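Local coordinates for 6-pyruvoyl tetrahydropterin synthase (Plasmodium falciparum, PDB 1Y13), which binds a zinc ion and biopterin and belongs to the 6-pyruvoyl tetrahydropterin synthase family, at residues S32-H37 with L86-I91; H49-N54 with V167-T172; L92-D97 with C125-I130. One frame throughout, in Å; residues are numbered along the deposited sequence.

Contact 1. Residues S32-H37 with L86-I91; sequences SFNCAH and LDHHFI. With ZN (zinc ion), chain D; BIO (biopterin), chain G.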
loop_
_atom_site.group_PDB
_atom_site.type_symbol
_atom_site.label_atom_id
_atom_site.label_comp_id
_atom_site.label_asym_id
_atom_site.label_seq_id
_atom_site.Cartn_x
_atom_site.Cartn_y
_atom_site.Cartn_z
ATOM N N SER A 32 11.712 -8.507 7.445
ATOM C CA SER A 32 11.557 -7.734 8.666
ATOM C C SER A 32 12.286 -8.326 9.854
ATOM O O SER A 32 12.529 -9.525 9.913
ATOM C CB SER A 32 10.071 -7.637 9.013
ATOM O OG SER A 32 9.431 -6.854 8.024
ATOM N N PHE A 33 12.639 -7.461 10.783
ATOM C CA PHE A 33 13.057 -7.892 12.093
ATOM C C PHE A 33 12.350 -7.025 13.142
ATOM O O PHE A 33 12.337 -5.794 13.042
ATOM C CB PHE A 33 14.588 -7.908 12.233
ATOM C CG PHE A 33 15.283 -6.637 11.819
ATOM C CD1 PHE A 33 15.590 -6.396 10.489
ATOM C CD2 PHE A 33 15.727 -5.732 12.778
ATOM C CE1 PHE A 33 16.253 -5.235 10.103
ATOM C CE2 PHE A 33 16.404 -4.561 12.404
ATOM C CZ PHE A 33 16.672 -4.310 11.068
ATOM N N ASN A 34 11.739 -7.681 14.128
ATOM C CA ASN A 34 10.985 -6.971 15.156
ATOM C C ASN A 34 11.817 -6.900 16.423
ATOM O O ASN A 34 11.989 -7.917 17.099
ATOM C CB ASN A 34 9.617 -7.644 15.433
ATOM C CG ASN A 34 8.854 -7.983 14.145
ATOM O OD1 ASN A 34 8.948 -7.280 13.137
ATOM N ND2 ASN A 34 8.115 -9.050 14.177
ATOM N N CYS A 35 12.325 -5.708 16.736
ATOM C CA CYS A 35 13.320 -5.528 17.807
ATOM C C CYS A 35 12.971 -4.418 18.796
ATOM O O CYS A 35 12.262 -3.467 18.445
ATOM C CB CYS A 35 14.674 -5.194 17.181
ATOM S SG CYS A 35 15.393 -6.620 16.345
ATOM N N ALA A 36 13.491 -4.539 20.012
ATOM C CA ALA A 36 13.468 -3.473 20.975
ATOM C C ALA A 36 14.778 -2.680 20.900
ATOM O O ALA A 36 15.814 -3.216 20.486
ATOM C CB ALA A 36 13.241 -4.035 22.406
ATOM N N HIS A 37 14.738 -1.413 21.302
ATOM C CA HIS A 37 15.944 -0.588 21.334
ATOM C C HIS A 37 15.643 0.725 22.058
ATOM O O HIS A 37 14.479 1.033 22.348
ATOM C CB HIS A 37 16.451 -0.304 19.894
ATOM C CG HIS A 37 15.837 0.912 19.259
ATOM N ND1 HIS A 37 16.589 1.983 18.819
ATOM C CD2 HIS A 37 14.547 1.221 18.981
ATOM C CE1 HIS A 37 15.791 2.896 18.290
ATOM N NE2 HIS A 37 14.546 2.459 18.373
ATOM N N LEU A 86 18.660 -10.883 13.265
ATOM C CA LEU A 86 18.314 -9.744 14.096
ATOM C C LEU A 86 16.955 -9.902 14.827
ATOM O O LEU A 86 16.782 -9.441 15.969
ATOM C CB LEU A 86 18.301 -8.475 13.232
ATOM C CG LEU A 86 19.611 -7.681 13.070
ATOM C CD1 LEU A 86 20.764 -8.591 12.920
ATOM C CD2 LEU A 86 19.579 -6.767 11.861
ATOM N N ASP A 87 16.008 -10.556 14.165
ATOM C CA ASP A 87 14.607 -10.611 14.594
ATOM C C ASP A 87 14.496 -11.071 16.051
ATOM O O ASP A 87 15.194 -11.996 16.474
ATOM C CB ASP A 87 13.836 -11.559 13.649
ATOM C CG ASP A 87 12.314 -11.518 13.826
ATOM O OD1 ASP A 87 11.713 -10.465 14.096
ATOM O OD2 ASP A 87 11.702 -12.578 13.658
ATOM N N HIS A 88 13.619 -10.393 16.803
ATOM C CA HIS A 88 13.255 -10.766 18.186
ATOM C C HIS A 88 14.318 -10.597 19.227
ATOM O O HIS A 88 14.534 -11.473 20.034
ATOM C CB HIS A 88 12.661 -12.176 18.231
ATOM C CG HIS A 88 11.197 -12.191 17.948
ATOM N ND1 HIS A 88 10.274 -12.760 18.806
ATOM C CD2 HIS A 88 10.485 -11.634 16.939
ATOM C CE1 HIS A 88 9.064 -12.594 18.304
ATOM N NE2 HIS A 88 9.164 -11.910 17.173
ATOM N N HIS A 89 14.976 -9.448 19.215
ATOM C CA HIS A 89 16.006 -9.143 20.177
ATOM C C HIS A 89 15.903 -7.703 20.602
ATOM O O HIS A 89 15.256 -6.903 19.927
ATOM C CB HIS A 89 17.383 -9.339 19.523
ATOM C CG HIS A 89 17.698 -10.761 19.231
ATOM N ND1 HIS A 89 17.629 -11.291 17.963
ATOM C CD2 HIS A 89 18.067 -11.775 20.049
ATOM C CE1 HIS A 89 17.961 -12.570 18.006
ATOM N NE2 HIS A 89 18.230 -12.888 19.261
ATOM N N PHE A 90 16.593 -7.386 21.691
ATOM C CA PHE A 90 16.981 -6.034 21.992
ATOM C C PHE A 90 18.308 -5.753 21.284
ATOM O O PHE A 90 19.285 -6.525 21.411
ATOM C CB PHE A 90 17.074 -5.791 23.512
ATOM C CG PHE A 90 17.639 -4.452 23.872
ATOM C CD1 PHE A 90 16.823 -3.325 23.924
ATOM C CD2 PHE A 90 18.986 -4.308 24.165
ATOM C CE1 PHE A 90 17.339 -2.099 24.244
ATOM C CE2 PHE A 90 19.511 -3.069 24.493
ATOM C CZ PHE A 90 18.687 -1.954 24.525
ATOM N N ILE A 91 18.324 -4.677 20.497
ATOM C CA ILE A 91 19.534 -4.264 19.790
ATOM C C ILE A 91 20.458 -3.491 20.732
ATOM O O ILE A 91 20.122 -2.420 21.188
ATOM C CB ILE A 91 19.211 -3.395 18.542
ATOM C CG1 ILE A 91 18.376 -4.189 17.526
ATOM C CG2 ILE A 91 20.491 -2.883 17.890
ATOM C CD1 ILE A 91 17.638 -3.289 16.529
HETATM ZN ZN ZN D . 12.968 4.053 17.895
HETATM N N1 BIO G . -0.339 -14.552 17.895
HETATM N N2 BIO G . -2.638 -14.336 17.843
HETATM C C2 BIO G . -1.431 -13.829 18.209
HETATM N N3 BIO G . -1.324 -12.643 18.864
HETATM C C4 BIO G . -0.129 -12.138 19.255
HETATM O O4 BIO G . -0.031 -11.059 19.857
HETATM C C4A BIO G . 1.111 -12.862 18.920
HETATM C C8A BIO G . 0.910 -14.115 18.209
HETATM N N8 BIO G . 1.996 -14.817 17.889
HETATM C C7 BIO G . 3.221 -14.402 18.214
HETATM C C6 BIO G . 3.451 -13.221 18.856
HETATM N N5 BIO G . 2.368 -12.458 19.228
HETATM C C9 BIO G . 4.891 -12.874 19.192
HETATM O O9 BIO G . 5.024 -11.865 20.224
HETATM C C10 BIO G . 5.848 -12.364 18.093
HETATM O O10 BIO G . 5.422 -11.099 17.502
HETATM C C11 BIO G . 6.307 -13.497 17.158
#

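Contact 2. Residues H49-N54 with V167-T172; sequences HGHNYN and VSESPT. With ZN (zinc ion), chain D; BIO (biopterin), chain E.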
loop_
_atom_site.group_PDB
_atom_site.type_symbol
_atom_site.label_atom_id
_atom_site.label_comp_id
_atom_site.label_asym_id
_atom_site.label_seq_id
_atom_site.Cartn_x
_atom_site.Cartn_y
_atom_site.Cartn_z
ATOM N N HIS A 49 11.614 1.070 23.668
ATOM C CA HIS A 49 10.455 0.816 22.826
ATOM C C HIS A 49 10.892 -0.166 21.727
ATOM O O HIS A 49 11.886 -0.855 21.893
ATOM C CB HIS A 49 9.883 2.113 22.245
ATOM C CG HIS A 49 10.856 2.856 21.394
ATOM N ND1 HIS A 49 11.981 3.458 21.915
ATOM C CD2 HIS A 49 10.903 3.055 20.056
ATOM C CE1 HIS A 49 12.675 4.007 20.933
ATOM N NE2 HIS A 49 12.044 3.773 19.795
ATOM N N GLY A 50 10.151 -0.248 20.631
ATOM C CA GLY A 50 10.485 -1.194 19.588
ATOM C C GLY A 50 9.910 -0.845 18.244
ATOM O O GLY A 50 9.130 0.084 18.127
ATOM N N HIS A 51 10.305 -1.609 17.231
ATOM C CA HIS A 51 9.899 -1.397 15.851
ATOM C C HIS A 51 9.842 -2.702 15.071
ATOM O O HIS A 51 10.549 -3.651 15.383
ATOM C CB HIS A 51 10.891 -0.470 15.134
ATOM C CG HIS A 51 10.986 0.880 15.746
ATOM N ND1 HIS A 51 9.948 1.781 15.699
ATOM C CD2 HIS A 51 11.985 1.482 16.436
ATOM C CE1 HIS A 51 10.300 2.883 16.336
ATOM N NE2 HIS A 51 11.524 2.721 16.802
ATOM N N ASN A 52 8.968 -2.723 14.066
ATOM C CA ASN A 52 9.078 -3.648 12.943
ATOM C C ASN A 52 10.008 -2.991 11.940
ATOM O O ASN A 52 9.618 -2.050 11.266
ATOM C CB ASN A 52 7.698 -3.890 12.295
ATOM C CG ASN A 52 6.623 -4.292 13.297
ATOM O OD1 ASN A 52 5.473 -3.811 13.243
ATOM N ND2 ASN A 52 6.974 -5.184 14.203
ATOM N N TYR A 53 11.251 -3.433 11.859
ATOM C CA TYR A 53 12.144 -2.863 10.858
ATOM C C TYR A 53 11.987 -3.656 9.587
ATOM O O TYR A 53 11.809 -4.875 9.627
ATOM C CB TYR A 53 13.583 -2.923 11.279
ATOM C CG TYR A 53 13.971 -2.111 12.482
ATOM C CD1 TYR A 53 13.886 -2.652 13.775
ATOM C CD2 TYR A 53 14.499 -0.822 12.329
ATOM C CE1 TYR A 53 14.296 -1.911 14.892
ATOM C CE2 TYR A 53 14.919 -0.086 13.428
ATOM C CZ TYR A 53 14.822 -0.640 14.710
ATOM O OH TYR A 53 15.224 0.104 15.797
ATOM N N ASN A 54 12.035 -2.961 8.461
ATOM C CA ASN A 54 11.838 -3.586 7.177
ATOM C C ASN A 54 12.966 -3.222 6.226
ATOM O O ASN A 54 13.361 -2.069 6.140
ATOM C CB ASN A 54 10.490 -3.157 6.616
ATOM C CG ASN A 54 10.129 -3.892 5.360
ATOM O OD1 ASN A 54 10.221 -3.336 4.269
ATOM N ND2 ASN A 54 9.736 -5.159 5.493
ATOM N N VAL A 167 16.247 0.825 4.989
ATOM C CA VAL A 167 15.768 0.230 6.231
ATOM C C VAL A 167 14.721 1.171 6.793
ATOM O O VAL A 167 15.043 2.318 7.125
ATOM C CB VAL A 167 16.878 0.009 7.289
ATOM C CG1 VAL A 167 16.283 -0.667 8.531
ATOM C CG2 VAL A 167 18.005 -0.840 6.755
ATOM N N SER A 168 13.477 0.700 6.903
ATOM C CA SER A 168 12.465 1.507 7.544
ATOM C C SER A 168 12.283 1.102 9.004
ATOM O O SER A 168 12.235 -0.087 9.321
ATOM C CB SER A 168 11.149 1.433 6.776
ATOM O OG SER A 168 10.625 0.131 6.849
ATOM N N GLU A 169 12.177 2.085 9.896
ATOM C CA GLU A 169 11.844 1.797 11.296
ATOM C C GLU A 169 10.347 1.738 11.504
ATOM O O GLU A 169 9.870 1.159 12.468
ATOM C CB GLU A 169 12.518 2.774 12.271
ATOM C CG GLU A 169 11.898 4.149 12.396
ATOM C CD GLU A 169 12.333 4.878 13.683
ATOM O OE1 GLU A 169 13.430 4.578 14.243
ATOM O OE2 GLU A 169 11.556 5.751 14.150
ATOM N N SER A 170 9.612 2.332 10.576
ATOM C CA SER A 170 8.172 2.245 10.519
ATOM C C SER A 170 7.758 2.537 9.062
ATOM O O SER A 170 8.606 2.871 8.249
ATOM C CB SER A 170 7.531 3.230 11.508
ATOM O OG SER A 170 7.652 4.577 11.099
ATOM N N PRO A 171 6.468 2.382 8.711
ATOM C CA PRO A 171 6.029 2.727 7.337
ATOM C C PRO A 171 6.230 4.198 6.953
ATOM O O PRO A 171 6.109 4.548 5.771
ATOM C CB PRO A 171 4.519 2.439 7.350
ATOM C CG PRO A 171 4.294 1.540 8.525
ATOM C CD PRO A 171 5.372 1.850 9.538
ATOM N N THR A 172 6.496 5.069 7.923
ATOM C CA THR A 172 6.602 6.493 7.609
ATOM C C THR A 172 8.041 7.047 7.578
ATOM O O THR A 172 8.246 8.164 7.117
ATOM C CB THR A 172 5.741 7.352 8.558
ATOM O OG1 THR A 172 6.130 7.091 9.906
ATOM C CG2 THR A 172 4.252 7.037 8.393
HETATM ZN ZN ZN D . 12.968 4.053 17.895
HETATM N N1 BIO E . 15.937 9.688 13.562
HETATM N N2 BIO E . 17.324 9.712 11.695
HETATM C C2 BIO E . 16.747 9.021 12.718
HETATM N N3 BIO E . 16.947 7.700 12.922
HETATM C C4A BIO E . 15.521 7.615 14.887
HETATM C C8A BIO E . 15.339 9.056 14.617
HETATM N N8 BIO E . 14.542 9.760 15.465
HETATM C C7 BIO E . 13.919 9.191 16.522
HETATM C C6 BIO E . 14.062 7.843 16.776
HETATM N N5 BIO E . 14.864 7.106 15.958
HETATM C C9 BIO E . 13.369 7.194 17.957
HETATM O O9 BIO E . 14.103 6.019 18.471
HETATM C C10 BIO E . 11.874 6.810 17.687
HETATM O O10 BIO E . 11.764 5.442 17.247
HETATM C C11 BIO E . 11.100 7.698 16.695
HETATM O O HOH W 1 8.959 -0.727 9.191
HETATM O O HOH W 2 16.135 2.560 15.135
#

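Contact 3. Residues L92-D97 with C125-I130; sequences LPIYSD and CIKLPI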
loop_
_atom_site.group_PDB
_atom_site.type_symbol
_atom_site.label_atom_id
_atom_site.label_comp_id
_atom_site.label_asym_id
_atom_site.label_seq_id
_atom_site.Cartn_x
_atom_site.Cartn_y
_atom_site.Cartn_z
ATOM N N LEU A 92 21.625 -4.062 20.994
ATOM C CA LEU A 92 22.658 -3.497 21.866
ATOM C C LEU A 92 23.790 -2.914 21.024
ATOM O O LEU A 92 24.487 -3.658 20.339
ATOM C CB LEU A 92 23.199 -4.649 22.717
ATOM C CG LEU A 92 23.995 -4.678 24.032
ATOM C CD1 LEU A 92 25.396 -4.121 23.858
ATOM C CD2 LEU A 92 23.260 -3.989 25.167
ATOM N N PRO A 93 23.977 -1.579 21.065
ATOM C CA PRO A 93 25.047 -0.959 20.306
ATOM C C PRO A 93 26.375 -0.954 21.080
ATOM O O PRO A 93 26.651 -0.019 21.827
ATOM C CB PRO A 93 24.514 0.457 20.058
ATOM C CG PRO A 93 23.527 0.711 21.161
ATOM C CD PRO A 93 23.196 -0.585 21.831
ATOM N N ILE A 94 27.196 -1.981 20.865
ATOM C CA ILE A 94 28.356 -2.219 21.705
ATOM C C ILE A 94 29.426 -1.129 21.645
ATOM O O ILE A 94 30.262 -1.047 22.545
ATOM C CB ILE A 94 28.942 -3.655 21.580
ATOM C CG1 ILE A 94 29.172 -4.065 20.140
ATOM C CG2 ILE A 94 28.039 -4.695 22.265
ATOM C CD1 ILE A 94 29.989 -5.349 20.018
ATOM N N TYR A 95 29.355 -0.275 20.619
ATOM C CA TYR A 95 30.340 0.792 20.437
ATOM C C TYR A 95 29.845 2.122 21.029
ATOM O O TYR A 95 30.468 3.161 20.851
ATOM C CB TYR A 95 30.705 0.904 18.953
ATOM C CG TYR A 95 31.836 -0.011 18.588
ATOM C CD1 TYR A 95 31.621 -1.370 18.275
ATOM C CD2 TYR A 95 33.163 0.476 18.621
ATOM C CE1 TYR A 95 32.685 -2.207 17.942
ATOM C CE2 TYR A 95 34.243 -0.340 18.302
ATOM C CZ TYR A 95 34.005 -1.674 17.970
ATOM O OH TYR A 95 35.124 -2.410 17.682
ATOM N N SER A 96 28.721 2.073 21.739
ATOM C CA SER A 96 28.181 3.266 22.373
ATOM C C SER A 96 29.190 4.033 23.247
ATOM O O SER A 96 29.873 3.429 24.083
ATOM C CB SER A 96 26.969 2.918 23.208
ATOM O OG SER A 96 26.317 4.104 23.636
ATOM N N ASP A 97 29.254 5.356 23.048
ATOM C CA ASP A 97 30.079 6.245 23.868
ATOM C C ASP A 97 29.388 6.748 25.125
ATOM O O ASP A 97 30.001 7.438 25.928
ATOM C CB ASP A 97 30.613 7.429 23.043
ATOM C CG ASP A 97 29.500 8.298 22.408
ATOM O OD1 ASP A 97 28.350 7.827 22.196
ATOM O OD2 ASP A 97 29.800 9.479 22.098
ATOM N N CYS A 125 19.728 -10.180 23.845
ATOM C CA CYS A 125 20.411 -9.107 23.165
ATOM C C CYS A 125 21.101 -9.588 21.882
ATOM O O CYS A 125 21.609 -10.703 21.804
ATOM C CB CYS A 125 21.438 -8.467 24.088
ATOM S SG CYS A 125 20.682 -7.898 25.631
ATOM N N ILE A 126 21.072 -8.744 20.862
ATOM C CA ILE A 126 21.892 -8.940 19.682
ATOM C C ILE A 126 22.881 -7.775 19.711
ATOM O O ILE A 126 22.485 -6.610 19.629
ATOM C CB ILE A 126 21.040 -9.071 18.331
ATOM C CG1 ILE A 126 21.920 -9.435 17.115
ATOM C CG2 ILE A 126 20.204 -7.835 18.001
ATOM C CD1 ILE A 126 22.041 -10.920 16.903
ATOM N N LYS A 127 24.156 -8.115 19.865
ATOM C CA LYS A 127 25.227 -7.152 20.086
ATOM C C LYS A 127 25.747 -6.710 18.730
ATOM O O LYS A 127 26.456 -7.459 18.081
ATOM C CB LYS A 127 26.329 -7.835 20.924
ATOM C CG LYS A 127 25.711 -8.426 22.210
ATOM C CD LYS A 127 26.694 -9.052 23.146
ATOM C CE LYS A 127 27.433 -10.202 22.488
ATOM N NZ LYS A 127 26.552 -11.357 22.230
ATOM N N LEU A 128 25.366 -5.516 18.285
ATOM C CA LEU A 128 25.809 -5.033 16.999
ATOM C C LEU A 128 26.979 -4.076 17.160
ATOM O O LEU A 128 27.000 -3.304 18.104
ATOM C CB LEU A 128 24.653 -4.401 16.186
ATOM C CG LEU A 128 23.415 -5.262 15.896
ATOM C CD1 LEU A 128 22.433 -4.494 15.046
ATOM C CD2 LEU A 128 23.816 -6.603 15.211
ATOM N N PRO A 129 27.963 -4.137 16.236
ATOM C CA PRO A 129 29.138 -3.264 16.276
ATOM C C PRO A 129 28.806 -1.878 15.735
ATOM O O PRO A 129 29.325 -1.475 14.692
ATOM C CB PRO A 129 30.139 -3.998 15.366
ATOM C CG PRO A 129 29.253 -4.719 14.350
ATOM C CD PRO A 129 28.002 -5.091 15.112
ATOM N N ILE A 130 27.924 -1.166 16.446
ATOM C CA ILE A 130 27.455 0.162 16.049
ATOM C C ILE A 130 27.451 1.079 17.269
ATOM O O ILE A 130 27.334 0.598 18.396
ATOM C CB ILE A 130 26.026 0.086 15.376
ATOM C CG1 ILE A 130 24.987 -0.514 16.332
ATOM C CG2 ILE A 130 26.082 -0.739 14.073
ATOM C CD1 ILE A 130 23.553 -0.545 15.763
#

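Contact 1. Residues S32-H37 with L86-I91
Beside the zinc and biopterin site, Cys35, Ala36 and His37 on strand 21-41 meet His89, Phe90 and Ile91 at the entry to strand 90-93. A single bridge joins Ala36 and Phe90: Ala36 N donates to His89 O (3.0 Å), and Ile91 N to Ala36 O (2.9 Å). Further back, a carboxylate replaces a backbone acceptor. Asp87, the first residue beyond helix 72-86, has CG anti to its backbone N (chi1 -170°), which brings OD1 to Asn34 N at 2.8 Å in a nearly straight bond (172°) through the anti lone pair of OD1. Asn34 O in turn accepts from His88 N, which sits well above the carbonyl plane. On the apolar side Leu86 lies alongside Phe33, and its CD2 makes a CH-pi contact over the middle of the ring, 3.8 Å from the centroid and 9° off the normal. Cys35 SG lies at the edge of that ring, and Cys35 CB packs on Ile91 CD1 at 3.6 Å. Tyr53 and Ile138 pack against the same side chains. The helix exit is pinned by His89, whose ND1 donates to Leu86 O at 2.8 Å, the acceptor lying in the imidazole plane. The ring of His37 leads away from the loop: its NE2 binds zinc at 2.3 Å, ND1 is hydrogen-bonded to Ser133 OG, and with both nitrogens engaged the rotation of the ring is fixed. His88 reaches in another direction, stacking on His49 of the second subunit, with a biopterin methyl carbon, C11, at its ring edge. The whole is a helix-to-strand connection laced against a strand of the antiparallel sheet, one strand residue serving the metal site of its own chain and one loop histidine bordering the pocket of a neighbouring subunit.

Contact 2. Residues H49-N54 with V167-T172
Asn54 and Ser168 form an antiparallel hydrogen-bonded pair, Asn54 N to Ser168 O at 3.0 Å and Ser168 N to Asn54 O at 2.9 Å, before the chain turns a corner at Glu169 and leaves strand 49-62. At this pair Ser168 OG comes up against Asn54 CB and also bonds a water, whose further link to Asn52 O is doubtful. Past the corner the side chain of Glu169 takes over. Its CG stands between the backbone N and the carbonyl carbon (chi1 77°) and the chain then runs extended, carrying the carboxylate over one face of the His51 ring, with CD 3.8 Å above the plane and offset toward the rim. On the way Glu169 CB touches Tyr53 CE2 at 3.9 Å, the ring and carboxylate planes being 78° apart. Tyr53 OH bonds a second water at 2.7 Å, and that water makes a weak bond to Glu169 OE1. His49 and His51 converge on the zinc ion, NE2 of His49 at 2.1 Å and NE2 of His51 at 2.2 Å; His37 and the biopterin oxygens O9 and O10 complete the coordination. A second-shell bond from His49 ND1 to Thr47 O orients that ring, while the His51 ring lies beside Asn52 of the second subunit. Phe72 of the fourth subunit packs against Glu169, so three chains meet around the pocket. Glu169 OE2 comes within 3.1 Å of biopterin O10, an oxygen that also binds the zinc. The ligand's paired oxygens are therefore chelated by the metal with a carboxylate close by, an arrangement in which zinc would be expected to polarise them.

Contact 3. Residues L92-D97 with C125-I130
The Tyr95 ring leans aslant on Pro129, its CD1 3.7 Å from Pro129 CA and its CE1 4.0 Å from Pro129 CB, with Ile130 N also near the ring and Lys131 touching the side chain. This pair lies just beyond a two-stranded parallel sheet, 90-93 with 125-128, whose strands are connected through the antiparallel sheet of 99-121. Leu92 makes both central bonds: its N donates to Ile126 O at 3.0 Å, and its O accepts from Leu128 N at 2.9 Å. Ile94 N then donates to Leu128 O at 3.1 Å, carrying the ladder one step past the strand. Leu92 and Lys127 point to one face of the sheet, where Leu92 packs on Ile110 of strand 107-112; Pro93 and Leu128 point to the other, and Leu128 rests there on Tyr141 of helix 135-150. Ile130 also reaches that helix, at Glu137 and Ile138, and its CG1 meets Pro93 CB at 3.9 Å. On the exposed side Ile94 CG2 touches Lys127 CB at 3.8 Å, after which the lysine bends away at its last two torsions. CG1 of Ile94 stands between the backbone N and the carbonyl carbon (chi1 50°), which sets it against Leu128 O. Both segments turn as they leave the sheet, Pro93 to Ser96 in a type I turn and Pro129 at the centre of an inverse gamma turn. The two turns are tied by Tyr95 N, which donates to Ile130 O at 3.1 Å from 46° above the carbonyl plane.

Contacts 1 and 2 meet through neighbouring strands 21-41 and 49-62 of the antiparallel sheet, their centres about 10 Å apart, with Phe33 O to Tyr53 N (2.9 Å) probably a hydrogen bond between them. Together they supply all three zinc histidines, one from contact 1 and two from contact 2, and both touch the second subunit. Contact 3 shares strand 90-93 with contact 1, joined by a probable hydrogen bond from Ile126 N to Phe90 O (2.9 Å); their centres are about 13 Å apart. Contact 3 does not touch contact 2, the nearest atoms being about 8 Å apart. It stands back from the pocket: the Ile130 side chain is about 11 Å from a bound biopterin.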